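Local coordinates for protein putative sugar ABC transporter (Yersinia enterocolitica subsp. enterocolitica 8081, PDB 5ULB) that binds 5-methylseleno-ribose in a pocket between two lobes and probably delivers such methylthioribose-like sugars to an ABC transporter for uptake, at residues Gly59-Phe64 against Asp86-Glu91; Gly78-Gln83 against Ala267-Leu272; Ser126-Ser131 against Ala208-Trp213; Ile145-Val150 against Ala161-Leu166; Ala284-Arg289 against Ser320-Ser325. All coordinates share one frame; numbering follows the deposited sequence.

In the fold
The protein has the two-lobed form of periplasmic sugar-binding proteins, with the ribose ligand held between the lobes. Interactions 1, 2 and 5 lie in one lobe, interactions 3 and 4 in the other. Interactions 3 and 4, centres about 8 Å apart, lie on neighbouring strands: Trp210 packs on Tyr163, and Thr212 OG1 lies 2.7 Å from Leu148 O. Interactions 2 and 5, centres about 11 Å apart, are tied by Arg271 NH1, which lies 2.9 Å from both Ser320 O and Asp322 O. Phe64 of interaction 1 packs against Ser82 and Leu81 of interaction 2. Gln83, Val150, Thr212 and Trp213 line the sugar pocket, whereas the Tyr286 side chain is about 13 Å from the ligand.

Interaction 1. Residues Gly59-Phe64 against Asp86-Glu91; sequences GDDARF and DPYSTE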
# COMPACT_ATOMS: atom_id res chain seq x y z
N GLY A 59 2.28 -10.17 -9.63
CA GLY A 59 3.04 -10.95 -8.64
C GLY A 59 4.08 -11.89 -9.20
O GLY A 59 4.75 -12.56 -8.42
N ASP A 60 4.29 -11.88 -10.54
CA ASP A 60 5.26 -12.76 -11.18
C ASP A 60 6.54 -11.99 -11.26
O ASP A 60 6.69 -11.02 -12.00
CB ASP A 60 4.70 -13.17 -12.56
CG ASP A 60 5.62 -13.95 -13.42
OD1 ASP A 60 6.80 -13.87 -13.32
OD2 ASP A 60 5.09 -14.74 -14.28
N ASP A 61 7.53 -12.46 -10.48
CA ASP A 61 8.76 -11.73 -10.39
C ASP A 61 9.53 -11.65 -11.71
O ASP A 61 10.30 -10.69 -11.95
CB ASP A 61 9.64 -12.31 -9.32
CG ASP A 61 9.04 -12.16 -7.89
OD1 ASP A 61 9.10 -11.07 -7.31
OD2 ASP A 61 8.41 -13.17 -7.46
N ALA A 62 9.41 -12.69 -12.55
CA ALA A 62 10.03 -12.66 -13.87
C ALA A 62 9.48 -11.60 -14.74
O ALA A 62 10.26 -10.85 -15.41
CB ALA A 62 9.95 -13.97 -14.53
N ARG A 63 8.18 -11.46 -14.72
CA ARG A 63 7.49 -10.42 -15.53
C ARG A 63 7.85 -9.05 -14.95
O ARG A 63 8.10 -8.09 -15.72
CB ARG A 63 6.01 -10.65 -15.52
CG ARG A 63 5.61 -11.96 -16.24
CD ARG A 63 4.13 -12.26 -16.43
NE ARG A 63 3.60 -11.41 -17.49
CZ ARG A 63 2.92 -10.30 -17.29
NH1 ARG A 63 2.52 -9.64 -18.40
NH2 ARG A 63 2.65 -9.88 -16.06
N PHE A 64 7.96 -8.89 -13.62
CA PHE A 64 8.39 -7.66 -12.98
C PHE A 64 9.75 -7.23 -13.52
O PHE A 64 9.95 -6.10 -13.99
CB PHE A 64 8.45 -7.85 -11.49
CG PHE A 64 8.85 -6.57 -10.74
CD1 PHE A 64 7.88 -5.63 -10.42
CD2 PHE A 64 10.11 -6.36 -10.36
CE1 PHE A 64 8.25 -4.53 -9.71
CE2 PHE A 64 10.48 -5.22 -9.67
CZ PHE A 64 9.56 -4.32 -9.38
N ASP A 86 13.49 -9.39 -3.08
CA ASP A 86 14.77 -10.08 -3.17
C ASP A 86 14.61 -11.31 -4.04
O ASP A 86 13.55 -11.89 -4.11
CB ASP A 86 15.17 -10.56 -1.72
CG ASP A 86 15.87 -9.45 -0.87
OD1 ASP A 86 16.74 -8.74 -1.44
OD2 ASP A 86 15.55 -9.43 0.33
N PRO A 87 15.66 -11.72 -4.72
CA PRO A 87 17.07 -11.24 -4.61
C PRO A 87 17.42 -10.17 -5.59
O PRO A 87 18.54 -9.61 -5.51
CB PRO A 87 17.86 -12.50 -5.02
CG PRO A 87 17.00 -13.17 -5.99
CD PRO A 87 15.57 -13.01 -5.46
N TYR A 88 16.51 -9.88 -6.51
CA TYR A 88 16.93 -9.12 -7.72
C TYR A 88 16.86 -7.56 -7.61
O TYR A 88 17.43 -6.86 -8.49
CB TYR A 88 16.10 -9.61 -8.94
CG TYR A 88 14.61 -9.47 -8.63
CD1 TYR A 88 13.99 -8.26 -8.75
CD2 TYR A 88 13.84 -10.59 -8.14
CE1 TYR A 88 12.64 -8.10 -8.47
CE2 TYR A 88 12.52 -10.43 -7.81
CZ TYR A 88 11.89 -9.16 -7.98
OH TYR A 88 10.59 -9.00 -7.60
N SER A 89 16.09 -7.05 -6.66
CA SER A 89 15.77 -5.65 -6.73
C SER A 89 16.95 -4.72 -6.54
O SER A 89 17.04 -3.66 -7.18
CB SER A 89 14.61 -5.22 -5.80
OG SER A 89 13.39 -5.79 -6.23
N THR A 90 17.88 -5.13 -5.67
CA THR A 90 19.03 -4.24 -5.48
C THR A 90 19.82 -4.03 -6.76
O THR A 90 20.22 -2.90 -7.04
CB THR A 90 19.91 -4.82 -4.37
OG1 THR A 90 19.19 -4.88 -3.12
CG2 THR A 90 21.13 -4.04 -4.11
N GLU A 91 20.21 -5.10 -7.48
CA GLU A 91 21.03 -4.96 -8.67
C GLU A 91 20.20 -4.24 -9.73
O GLU A 91 20.73 -3.48 -10.51
CB GLU A 91 21.52 -6.33 -9.17
CG GLU A 91 22.73 -6.75 -8.35
CD GLU A 91 23.96 -5.91 -8.73
OE1 GLU A 91 24.66 -5.40 -7.84
OE2 GLU A 91 24.17 -5.72 -9.94
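Tyr88, near the start of helix 89-98, reaches to the first turn of helix 61-73, where Asp61 takes its hydroxyl and Phe64 packs beside its ring. Its CG is wedged between the backbone N and the carbonyl carbon (chi1 56°), which directs the phenol toward helix 61-73. Tyr88 OH donates to Asp61 OD1 at 2.6 Å, using the anti lone pair of that oxygen; OD1 lies at the ring edge, the carboxylate and ring planes 58° apart. Phe64, with CG opposite its backbone N, crosses Tyr88 at about a right angle. The rings meet rim to rim, Phe64 CD2 being 3.6 Å from Tyr88 CE1, with planes inclined at 49° and neither ring over the other. One residue before the helix, Asp60 serves as N-cap, its OD1 accepting from Arg63 N from above the carboxylate plane. The contact thus joins the N-terminal ends of two successive helices in the Rossmann-like lobe. Asp61 OD1 also accepts from Asn27 ND2, and Tyr88 OH accepts from Arg85 N. With two donors on one carboxylate oxygen, and a helix start beside it, Asp61 is probably stabilised as the anion.

Interaction 2. Residues Gly78-Gln83 against Ala267-Leu272; sequences GIILSQ and AVNLRL
Ile80 points from strand 78-82 onto helix 262-278, which covers one face of the parallel sheet in this Rossmann-like lobe, and meets Asn269 and Leu270. The dense part lies at the two branches of Ile80. Its CG1 branch, extended at chi2 (164°), brings CD1 against the helix backbone, 3.8 Å from both Asn269 C and Leu270 N. The CG2 methyl, opposite the backbone N, faces Asn269 CB at 4.0 Å. Around this core the fit slackens: Leu270 stands to one side, its CD2 4.3 Å from Ile80 CD1, and carries on toward Ile22 and helix 32-48. Since all three touching residues are buried, the looser flank is closed by other parts of the protein and not by solvent. The amide of Asn269 turns aside from Ile80 and finds its partners elsewhere: OD1 accepts from Ser104 OG, and ND2 donates to Ile265 O and Thr120 OG1, so a polar group is satisfied within the apolar interface. Just past the strand, Gln83 lines the sugar pocket, where NE2 makes a weak hydrogen bond to O4 of the ligand. Its other amide atom is held too: Ser82 OG donates to Gln83 OE1 at 2.6 Å, from above the carbonyl plane.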
# COMPACT_ATOMS: atom_id res chain seq x y z
N GLY A 78 12.39 8.71 -15.45
CA GLY A 78 12.33 8.22 -14.10
C GLY A 78 11.59 6.95 -14.01
O GLY A 78 10.76 6.62 -14.93
N ILE A 79 11.83 6.17 -12.95
CA ILE A 79 11.20 4.90 -12.68
C ILE A 79 10.75 4.87 -11.24
O ILE A 79 11.50 5.31 -10.35
CB ILE A 79 12.12 3.73 -13.02
CG1 ILE A 79 12.35 3.59 -14.53
CG2 ILE A 79 11.59 2.40 -12.44
CD1 ILE A 79 13.36 2.60 -15.00
N ILE A 80 9.57 4.36 -11.01
CA ILE A 80 9.07 4.02 -9.67
C ILE A 80 8.86 2.55 -9.61
O ILE A 80 8.14 2.00 -10.46
CB ILE A 80 7.78 4.81 -9.33
CG1 ILE A 80 8.06 6.32 -9.28
CG2 ILE A 80 7.17 4.36 -7.99
CD1 ILE A 80 6.79 7.15 -9.33
N LEU A 81 9.41 1.84 -8.58
CA LEU A 81 9.11 0.46 -8.32
C LEU A 81 8.27 0.31 -7.10
O LEU A 81 8.42 1.06 -6.14
CB LEU A 81 10.38 -0.35 -8.14
CG LEU A 81 11.48 -0.29 -9.22
CD1 LEU A 81 12.58 -1.25 -8.93
CD2 LEU A 81 10.82 -0.52 -10.59
N SER A 82 7.43 -0.74 -7.09
CA SER A 82 6.62 -1.05 -5.92
C SER A 82 6.59 -2.56 -5.73
O SER A 82 6.31 -3.30 -6.69
CB SER A 82 5.24 -0.45 -6.13
OG SER A 82 4.36 -0.56 -5.03
N GLN A 83 6.87 -3.02 -4.50
CA GLN A 83 6.87 -4.41 -4.15
C GLN A 83 7.91 -5.25 -4.88
O GLN A 83 7.78 -6.47 -5.01
CB GLN A 83 5.48 -5.09 -4.22
CG GLN A 83 4.46 -4.62 -3.11
CD GLN A 83 3.78 -3.39 -3.40
OE1 GLN A 83 3.67 -3.01 -4.57
NE2 GLN A 83 3.33 -2.67 -2.38
N ALA A 267 1.42 9.43 -5.23
CA ALA A 267 1.77 10.82 -5.50
C ALA A 267 3.15 11.17 -4.94
O ALA A 267 3.88 11.90 -5.62
CB ALA A 267 0.70 11.70 -4.96
N VAL A 268 3.41 10.80 -3.67
CA VAL A 268 4.69 11.18 -3.10
C VAL A 268 5.83 10.56 -3.85
O VAL A 268 6.89 11.22 -3.98
CB VAL A 268 4.63 10.90 -1.60
CG1 VAL A 268 6.01 10.85 -1.00
CG2 VAL A 268 3.71 11.90 -0.90
N ASN A 269 5.72 9.29 -4.22
CA ASN A 269 6.81 8.73 -5.05
C ASN A 269 7.01 9.50 -6.34
O ASN A 269 8.17 9.68 -6.73
CB ASN A 269 6.55 7.21 -5.27
CG ASN A 269 7.02 6.38 -4.08
OD1 ASN A 269 8.22 5.98 -4.07
ND2 ASN A 269 6.21 6.16 -3.04
N LEU A 270 5.97 9.97 -6.96
CA LEU A 270 6.12 10.83 -8.15
C LEU A 270 6.83 12.11 -7.78
O LEU A 270 7.69 12.56 -8.51
CB LEU A 270 4.73 11.00 -8.83
CG LEU A 270 4.73 11.57 -10.22
CD1 LEU A 270 4.96 13.07 -10.27
CD2 LEU A 270 5.55 10.83 -11.20
N ARG A 271 6.38 12.78 -6.70
CA ARG A 271 7.02 14.03 -6.26
C ARG A 271 8.53 13.83 -6.09
O ARG A 271 9.35 14.68 -6.46
CB ARG A 271 6.42 14.53 -4.94
CG ARG A 271 5.00 14.91 -5.01
CD ARG A 271 4.55 15.38 -3.61
NE ARG A 271 3.10 15.53 -3.55
CZ ARG A 271 2.42 15.78 -2.44
NH1 ARG A 271 3.04 15.91 -1.30
NH2 ARG A 271 1.13 15.91 -2.47
N LEU A 272 8.93 12.72 -5.46
CA LEU A 272 10.34 12.41 -5.27
C LEU A 272 11.12 12.29 -6.57
O LEU A 272 12.17 12.83 -6.70
CB LEU A 272 10.51 11.16 -4.37
CG LEU A 272 10.15 11.38 -2.89
CD1 LEU A 272 9.85 10.04 -2.23
CD2 LEU A 272 11.34 12.06 -2.23

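Interaction 3. Residues Ser126-Ser131 against Ala208-Trp213; sequences SLTNES and AIWGTW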
# COMPACT_ATOMS: atom_id res chain seq x y z
N SER A 126 3.96 -0.07 13.20
CA SER A 126 2.77 0.67 13.72
C SER A 126 1.44 0.15 13.08
O SER A 126 0.44 0.01 13.80
CB SER A 126 2.94 2.14 13.46
OG SER A 126 1.82 2.83 13.99
N LEU A 127 1.45 -0.13 11.80
CA LEU A 127 0.24 -0.71 11.16
C LEU A 127 -0.17 -1.95 11.93
O LEU A 127 -1.39 -2.20 12.13
CB LEU A 127 0.47 -1.06 9.69
CG LEU A 127 0.68 0.09 8.75
CD1 LEU A 127 1.08 -0.40 7.36
CD2 LEU A 127 -0.52 0.99 8.63
N THR A 128 0.79 -2.81 12.29
CA THR A 128 0.54 -4.02 13.04
C THR A 128 0.09 -3.72 14.47
O THR A 128 -0.85 -4.34 14.95
CB THR A 128 1.78 -4.92 13.00
OG1 THR A 128 2.13 -5.23 11.66
CG2 THR A 128 1.64 -6.15 13.79
N ASN A 129 0.87 -2.87 15.14
CA ASN A 129 0.56 -2.58 16.53
C ASN A 129 -0.83 -2.03 16.67
O ASN A 129 -1.50 -2.30 17.68
CB ASN A 129 1.64 -1.69 17.13
CG ASN A 129 3.00 -2.39 17.27
OD1 ASN A 129 3.08 -3.58 17.34
ND2 ASN A 129 4.07 -1.60 17.28
N GLU A 130 -1.27 -1.17 15.74
CA GLU A 130 -2.59 -0.59 15.86
C GLU A 130 -3.73 -1.53 15.49
O GLU A 130 -4.84 -1.45 15.97
CB GLU A 130 -2.65 0.70 15.07
CG GLU A 130 -1.75 1.79 15.58
CD GLU A 130 -1.79 2.15 17.12
OE1 GLU A 130 -2.79 2.16 17.69
OE2 GLU A 130 -0.67 2.45 17.68
N SER A 131 -3.49 -2.43 14.52
CA SER A 131 -4.55 -3.33 14.00
C SER A 131 -4.63 -4.59 14.84
O SER A 131 -5.65 -4.88 15.50
CB SER A 131 -4.33 -3.65 12.50
OG SER A 131 -3.11 -4.26 12.25
N ALA A 208 -11.20 -14.26 16.03
CA ALA A 208 -10.89 -13.11 15.25
C ALA A 208 -9.99 -13.51 14.09
O ALA A 208 -9.31 -14.53 14.13
CB ALA A 208 -10.26 -12.00 16.14
N ILE A 209 -9.93 -12.59 13.11
CA ILE A 209 -9.04 -12.70 11.96
C ILE A 209 -8.25 -11.41 11.81
O ILE A 209 -8.86 -10.33 11.83
CB ILE A 209 -9.83 -13.09 10.68
CG1 ILE A 209 -10.55 -14.38 10.87
CG2 ILE A 209 -8.95 -13.03 9.46
CD1 ILE A 209 -11.45 -14.78 9.71
N TRP A 210 -6.94 -11.55 11.64
CA TRP A 210 -6.09 -10.38 11.34
C TRP A 210 -5.68 -10.44 9.89
O TRP A 210 -4.96 -11.36 9.48
CB TRP A 210 -4.87 -10.38 12.22
CG TRP A 210 -3.92 -9.22 12.02
CD1 TRP A 210 -4.29 -7.90 11.93
CD2 TRP A 210 -2.53 -9.28 11.78
NE1 TRP A 210 -3.18 -7.13 11.72
CE2 TRP A 210 -2.11 -7.96 11.62
CE3 TRP A 210 -1.59 -10.28 11.74
CZ2 TRP A 210 -0.76 -7.62 11.39
CZ3 TRP A 210 -0.31 -9.97 11.53
CH2 TRP A 210 0.10 -8.64 11.34
N GLY A 211 -6.16 -9.42 9.13
CA GLY A 211 -5.80 -9.37 7.72
C GLY A 211 -4.73 -8.31 7.48
O GLY A 211 -4.91 -7.12 7.73
N THR A 212 -3.58 -8.80 6.90
CA THR A 212 -2.42 -7.92 6.71
C THR A 212 -2.44 -7.13 5.44
O THR A 212 -1.63 -6.27 5.24
CB THR A 212 -1.14 -8.71 6.79
OG1 THR A 212 -1.05 -9.64 5.70
CG2 THR A 212 -0.99 -9.41 8.11
N TRP A 213 -3.49 -7.35 4.62
CA TRP A 213 -3.71 -6.63 3.37
C TRP A 213 -5.20 -6.66 3.12
O TRP A 213 -5.81 -7.71 3.28
CB TRP A 213 -3.01 -7.35 2.20
CG TRP A 213 -3.20 -6.90 0.79
CD1 TRP A 213 -3.52 -5.72 0.26
CD2 TRP A 213 -2.80 -7.75 -0.33
NE1 TRP A 213 -3.42 -5.77 -1.15
CE2 TRP A 213 -2.96 -6.99 -1.52
CE3 TRP A 213 -2.45 -9.09 -0.42
CZ2 TRP A 213 -2.66 -7.58 -2.76
CZ3 TRP A 213 -2.12 -9.63 -1.67
CH2 TRP A 213 -2.27 -8.83 -2.80
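The indole of Trp210 is met by Ser131 near its plane at the pyrrole edge and obliquely by Thr128 at its six-membered ring, while Thr212 CG2, from its own segment, lies over one face, 3.4 Å above the plane and displaced toward the rim. Tyr163 also meets this indole, the two rings inclined by only about 15°, and Phe132 meets it more steeply. Trp210 NE1 donates to Ser131 OG at 2.9 Å, the N-H...O angle being 158° and the oxygen slightly tilted from the indole plane. Thr128 crosses the indole at about a right angle; its CG2 is 3.7 Å from Trp210 CZ2, while its OG1 is hydrogen-bonded to Asp124 O one helical turn back. Ser131 OG, set between backbone N and carbonyl carbon (chi1 59°), can fold back along helix 124-138 and donate to Leu127 O at 2.7 Å. That carbonyl also accepts from Ser131 N, the two donors arriving from opposite faces of its plane. The contact packs helix 124-138 onto strand 208-211 of the second lobe, and just beyond the strand Thr212 and Trp213 enter the sugar pocket. Because Ser131 OG gives its proton to Leu127 O and accepts from Trp210 NE1, a chain of two hydrogen bonds satisfies the buried indole N-H and fixes the rotation of the serine hydroxyl.

Interaction 4. Residues Ile145-Val150 against Ala161-Leu166; sequences IIKLWV and AAYQAL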
# COMPACT_ATOMS: atom_id res chain seq x y z
N ILE A 145 -7.09 -17.17 16.59
CA ILE A 145 -7.10 -16.29 15.40
C ILE A 145 -6.69 -17.05 14.17
O ILE A 145 -5.94 -18.03 14.22
CB ILE A 145 -6.28 -15.04 15.62
CG1 ILE A 145 -4.79 -15.28 15.65
CG2 ILE A 145 -6.75 -14.34 16.92
CD1 ILE A 145 -3.98 -14.06 15.60
N ILE A 146 -7.10 -16.44 13.03
CA ILE A 146 -6.49 -16.76 11.74
C ILE A 146 -5.73 -15.50 11.30
O ILE A 146 -6.25 -14.42 11.44
CB ILE A 146 -7.61 -17.10 10.66
CG1 ILE A 146 -8.58 -18.15 11.18
CG2 ILE A 146 -6.97 -17.50 9.38
CD1 ILE A 146 -7.99 -19.39 11.62
N LYS A 147 -4.56 -15.71 10.71
CA LYS A 147 -3.78 -14.63 10.11
C LYS A 147 -3.91 -14.79 8.56
O LYS A 147 -3.78 -15.86 8.03
CB LYS A 147 -2.30 -14.78 10.54
CG LYS A 147 -1.36 -13.78 9.85
CD LYS A 147 -0.04 -13.71 10.53
CE LYS A 147 0.82 -14.90 10.56
NZ LYS A 147 1.44 -15.23 9.36
N LEU A 148 -4.14 -13.63 7.94
CA LEU A 148 -4.11 -13.57 6.43
C LEU A 148 -2.85 -12.81 6.07
O LEU A 148 -2.66 -11.65 6.44
CB LEU A 148 -5.32 -12.85 5.88
CG LEU A 148 -6.68 -13.19 6.54
CD1 LEU A 148 -7.81 -12.31 6.01
CD2 LEU A 148 -7.03 -14.66 6.37
N TRP A 149 -1.92 -13.50 5.36
CA TRP A 149 -0.58 -13.03 5.22
C TRP A 149 0.12 -13.84 4.07
O TRP A 149 -0.28 -14.98 3.85
CB TRP A 149 0.20 -13.30 6.54
CG TRP A 149 1.61 -12.87 6.64
CD1 TRP A 149 2.10 -11.61 6.84
CD2 TRP A 149 2.78 -13.70 6.41
NE1 TRP A 149 3.44 -11.66 6.79
CE2 TRP A 149 3.93 -12.90 6.56
CE3 TRP A 149 2.95 -15.07 6.19
CZ2 TRP A 149 5.20 -13.41 6.49
CZ3 TRP A 149 4.19 -15.57 6.08
CH2 TRP A 149 5.28 -14.74 6.24
N VAL A 150 1.04 -13.24 3.42
CA VAL A 150 1.90 -13.92 2.38
C VAL A 150 3.35 -13.59 2.62
O VAL A 150 3.70 -12.44 2.81
CB VAL A 150 1.40 -13.59 0.97
CG1 VAL A 150 1.46 -12.12 0.63
CG2 VAL A 150 2.12 -14.40 -0.08
N ALA A 161 7.16 -9.67 11.74
CA ALA A 161 8.09 -9.49 12.90
C ALA A 161 7.34 -8.77 14.04
O ALA A 161 7.47 -9.16 15.21
CB ALA A 161 9.34 -8.75 12.51
N ALA A 162 6.61 -7.72 13.66
CA ALA A 162 5.88 -6.98 14.70
C ALA A 162 4.80 -7.85 15.35
O ALA A 162 4.54 -7.78 16.59
CB ALA A 162 5.30 -5.70 14.13
N TYR A 163 4.10 -8.65 14.56
CA TYR A 163 3.13 -9.60 15.02
C TYR A 163 3.75 -10.61 15.96
O TYR A 163 3.16 -10.91 17.05
CB TYR A 163 2.48 -10.24 13.81
CG TYR A 163 1.68 -11.53 14.04
CD1 TYR A 163 0.35 -11.52 14.52
CD2 TYR A 163 2.26 -12.74 13.74
CE1 TYR A 163 -0.33 -12.73 14.61
CE2 TYR A 163 1.55 -13.94 13.88
CZ TYR A 163 0.23 -13.87 14.31
OH TYR A 163 -0.51 -15.01 14.42
N GLN A 164 4.90 -11.19 15.61
CA GLN A 164 5.52 -12.18 16.48
C GLN A 164 5.88 -11.54 17.85
O GLN A 164 5.73 -12.21 18.87
CB GLN A 164 6.73 -12.78 15.86
CG GLN A 164 6.46 -13.77 14.73
CD GLN A 164 5.75 -15.07 15.15
OE1 GLN A 164 4.96 -15.66 14.34
NE2 GLN A 164 6.03 -15.52 16.34
N ALA A 165 6.31 -10.26 17.84
CA ALA A 165 6.51 -9.62 19.13
C ALA A 165 5.27 -9.52 19.99
O ALA A 165 5.32 -9.69 21.24
CB ALA A 165 7.23 -8.31 18.91
N LEU A 166 4.13 -9.23 19.37
CA LEU A 166 2.88 -9.19 20.13
C LEU A 166 2.42 -10.55 20.56
O LEU A 166 1.79 -10.67 21.66
CB LEU A 166 1.79 -8.48 19.34
CG LEU A 166 2.07 -6.99 19.16
CD1 LEU A 166 1.09 -6.30 18.21
CD2 LEU A 166 2.12 -6.21 20.51
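Tyr163 comes down from helix 154-169 to meet Lys147 over one face of its ring and Ile145 at the ring edge. The phenol is directed at strand 143-148. Lys147 runs obliquely across it: CD sits 3.9 Å from the ring centroid and 20° off the normal, a CH-pi contact, and CE is 3.5 Å from Tyr163 CE2. Bends at chi3 (63°) and chi4 (74°) then carry the ammonium past the ring, where NZ bonds to Ser178 OG and Gln160 OE1 and stands 3.1 Å above the plane of the Trp149 indole, toward its rim. Ile145 and Tyr163 point toward each other, Ile145 CD1 lying at the ring edge near its plane, 3.8 Å from Tyr163 OH and 4.0 Å from Tyr163 CE1. These contacts pack the helix of the beta-alpha-beta unit formed by strand 143-148, helix 154-169 and strand 173-179 against its first strand. Tyr163 OH is hydrogen-bonded to Glu175 OE1 on the last strand of the unit, so the tyrosine links its helix to both strands. Lysine thereby splits its roles: the methylenes fill the apolar interface, while the charge, buried with the chain, is carried to hydrogen-bonding oxygens beyond it.

Interaction 5. Residues Ala284-Arg289 against Ser320-Ser325; sequences ASYEFR and SDDFNS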
# COMPACT_ATOMS: atom_id res chain seq x y z
N ALA A 284 17.34 9.71 1.64
CA ALA A 284 17.59 8.31 1.42
C ALA A 284 16.35 7.44 1.69
O ALA A 284 16.13 6.43 1.00
CB ALA A 284 18.74 7.84 2.33
N SER A 285 15.53 7.88 2.65
CA SER A 285 14.41 7.10 3.11
C SER A 285 13.26 8.04 3.45
O SER A 285 13.46 9.16 3.92
CB SER A 285 14.79 6.18 4.33
OG SER A 285 13.75 5.33 4.77
N TYR A 286 12.05 7.50 3.36
CA TYR A 286 10.89 8.22 3.80
C TYR A 286 9.79 7.22 4.22
O TYR A 286 9.54 6.20 3.55
CB TYR A 286 10.30 9.12 2.65
CG TYR A 286 9.08 9.89 2.97
CD1 TYR A 286 9.13 11.03 3.79
CD2 TYR A 286 7.78 9.45 2.62
CE1 TYR A 286 8.03 11.74 4.12
CE2 TYR A 286 6.72 10.17 3.00
CZ TYR A 286 6.83 11.33 3.69
OH TYR A 286 5.70 12.01 4.02
N GLU A 287 9.13 7.55 5.33
CA GLU A 287 8.10 6.68 5.89
C GLU A 287 6.75 7.39 5.95
O GLU A 287 6.65 8.52 6.46
CB GLU A 287 8.49 6.24 7.30
CG GLU A 287 7.64 5.20 7.89
CD GLU A 287 8.18 4.67 9.23
OE1 GLU A 287 7.93 5.32 10.25
OE2 GLU A 287 8.77 3.58 9.19
N PHE A 288 5.67 6.74 5.47
CA PHE A 288 4.37 7.29 5.55
C PHE A 288 3.73 6.95 6.90
O PHE A 288 3.93 5.89 7.40
CB PHE A 288 3.46 6.66 4.44
CG PHE A 288 3.94 7.00 3.07
CD1 PHE A 288 3.52 8.14 2.43
CD2 PHE A 288 4.78 6.19 2.37
CE1 PHE A 288 3.98 8.49 1.15
CE2 PHE A 288 5.27 6.49 1.05
CZ PHE A 288 4.88 7.68 0.48
N ARG A 289 2.88 7.82 7.37
CA ARG A 289 2.12 7.62 8.65
C ARG A 289 0.69 7.22 8.39
O ARG A 289 0.00 7.84 7.53
CB ARG A 289 2.16 8.95 9.49
CG ARG A 289 3.54 9.30 9.96
CD ARG A 289 3.61 10.32 11.08
NE ARG A 289 4.97 10.91 10.97
CZ ARG A 289 5.17 11.98 10.27
NH1 ARG A 289 4.09 12.53 9.78
NH2 ARG A 289 6.35 12.50 10.12
N SER A 320 -0.44 15.54 2.58
CA SER A 320 0.87 15.84 3.11
C SER A 320 1.47 16.89 2.18
O SER A 320 1.38 16.73 0.93
CB SER A 320 1.80 14.57 2.99
OG SER A 320 3.07 14.89 3.36
N ASP A 321 2.23 17.78 2.75
CA ASP A 321 3.01 18.78 2.04
C ASP A 321 4.40 18.28 1.76
O ASP A 321 5.20 19.04 1.13
CB ASP A 321 3.04 20.16 2.77
CG ASP A 321 3.23 21.37 1.76
OD1 ASP A 321 3.98 22.33 2.07
OD2 ASP A 321 2.61 21.40 0.67
N ASP A 322 4.77 17.08 2.20
CA ASP A 322 6.12 16.60 2.02
C ASP A 322 6.48 16.49 0.53
O ASP A 322 5.72 15.95 -0.32
CB ASP A 322 6.35 15.27 2.72
CG ASP A 322 6.30 15.37 4.25
OD1 ASP A 322 6.42 16.50 4.76
OD2 ASP A 322 6.08 14.34 4.88
N PHE A 323 7.61 17.08 0.19
CA PHE A 323 8.11 17.09 -1.16
C PHE A 323 7.32 17.88 -2.20
O PHE A 323 7.55 17.72 -3.39
CB PHE A 323 8.47 15.66 -1.69
CG PHE A 323 9.09 14.79 -0.64
CD1 PHE A 323 10.35 15.13 -0.20
CD2 PHE A 323 8.47 13.71 -0.08
CE1 PHE A 323 11.00 14.42 0.80
CE2 PHE A 323 9.09 12.97 0.92
CZ PHE A 323 10.35 13.34 1.40
N ASN A 324 6.48 18.79 -1.70
CA ASN A 324 5.67 19.63 -2.57
C ASN A 324 6.43 20.90 -2.94
O ASN A 324 6.25 21.93 -2.35
CB ASN A 324 4.34 19.96 -1.91
CG ASN A 324 3.25 20.01 -2.85
OD1 ASN A 324 2.44 20.90 -2.76
ND2 ASN A 324 3.22 19.10 -3.77
N SER A 325 7.31 20.85 -3.93
CA SER A 325 8.05 21.99 -4.32
C SER A 325 7.15 23.11 -4.88
O SER A 325 6.11 22.83 -5.51
CB SER A 325 9.03 21.55 -5.43
OG SER A 325 9.99 20.66 -4.94
O HOH W 1 3.30 11.98 2.83
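The start of strand 285-294 faces a loop that makes a type II beta turn from Asp321 to Asn324, the closest CA atoms, those of Tyr286 and Asp322, lying 9.8 Å apart. Tyr286 bridges this gap and presents a face to Phe323 and its hydroxyl to Asp322. Phe323 turns its edge onto that face in a T-shaped stack, with planes at 74° and centroids 4.9 Å apart; CE2 comes closest, 3.5 Å from Tyr286 CD1. Tyr286 OH donates to Asp322 OD2 at 2.5 Å through the anti lone pair, and the carboxylate stands almost perpendicular to the ring. An ST turn leads into the beta turn: Ser320 OG accepts from Asp322 N at 3.0 Å. The strand runs parallel to strand 118-122 and antiparallel to strand 254-259 in the mixed sheet, and the loop, leading to the C-terminal helix 327-335, packs against Tyr286 and against helix 262-278, where Arg271 binds the carbonyls of Ser320 and Asp322. Phe323 also touches Leu272 of that helix. A water donates to Tyr286 OH at 2.7 Å and links it weakly to Ser320 OG.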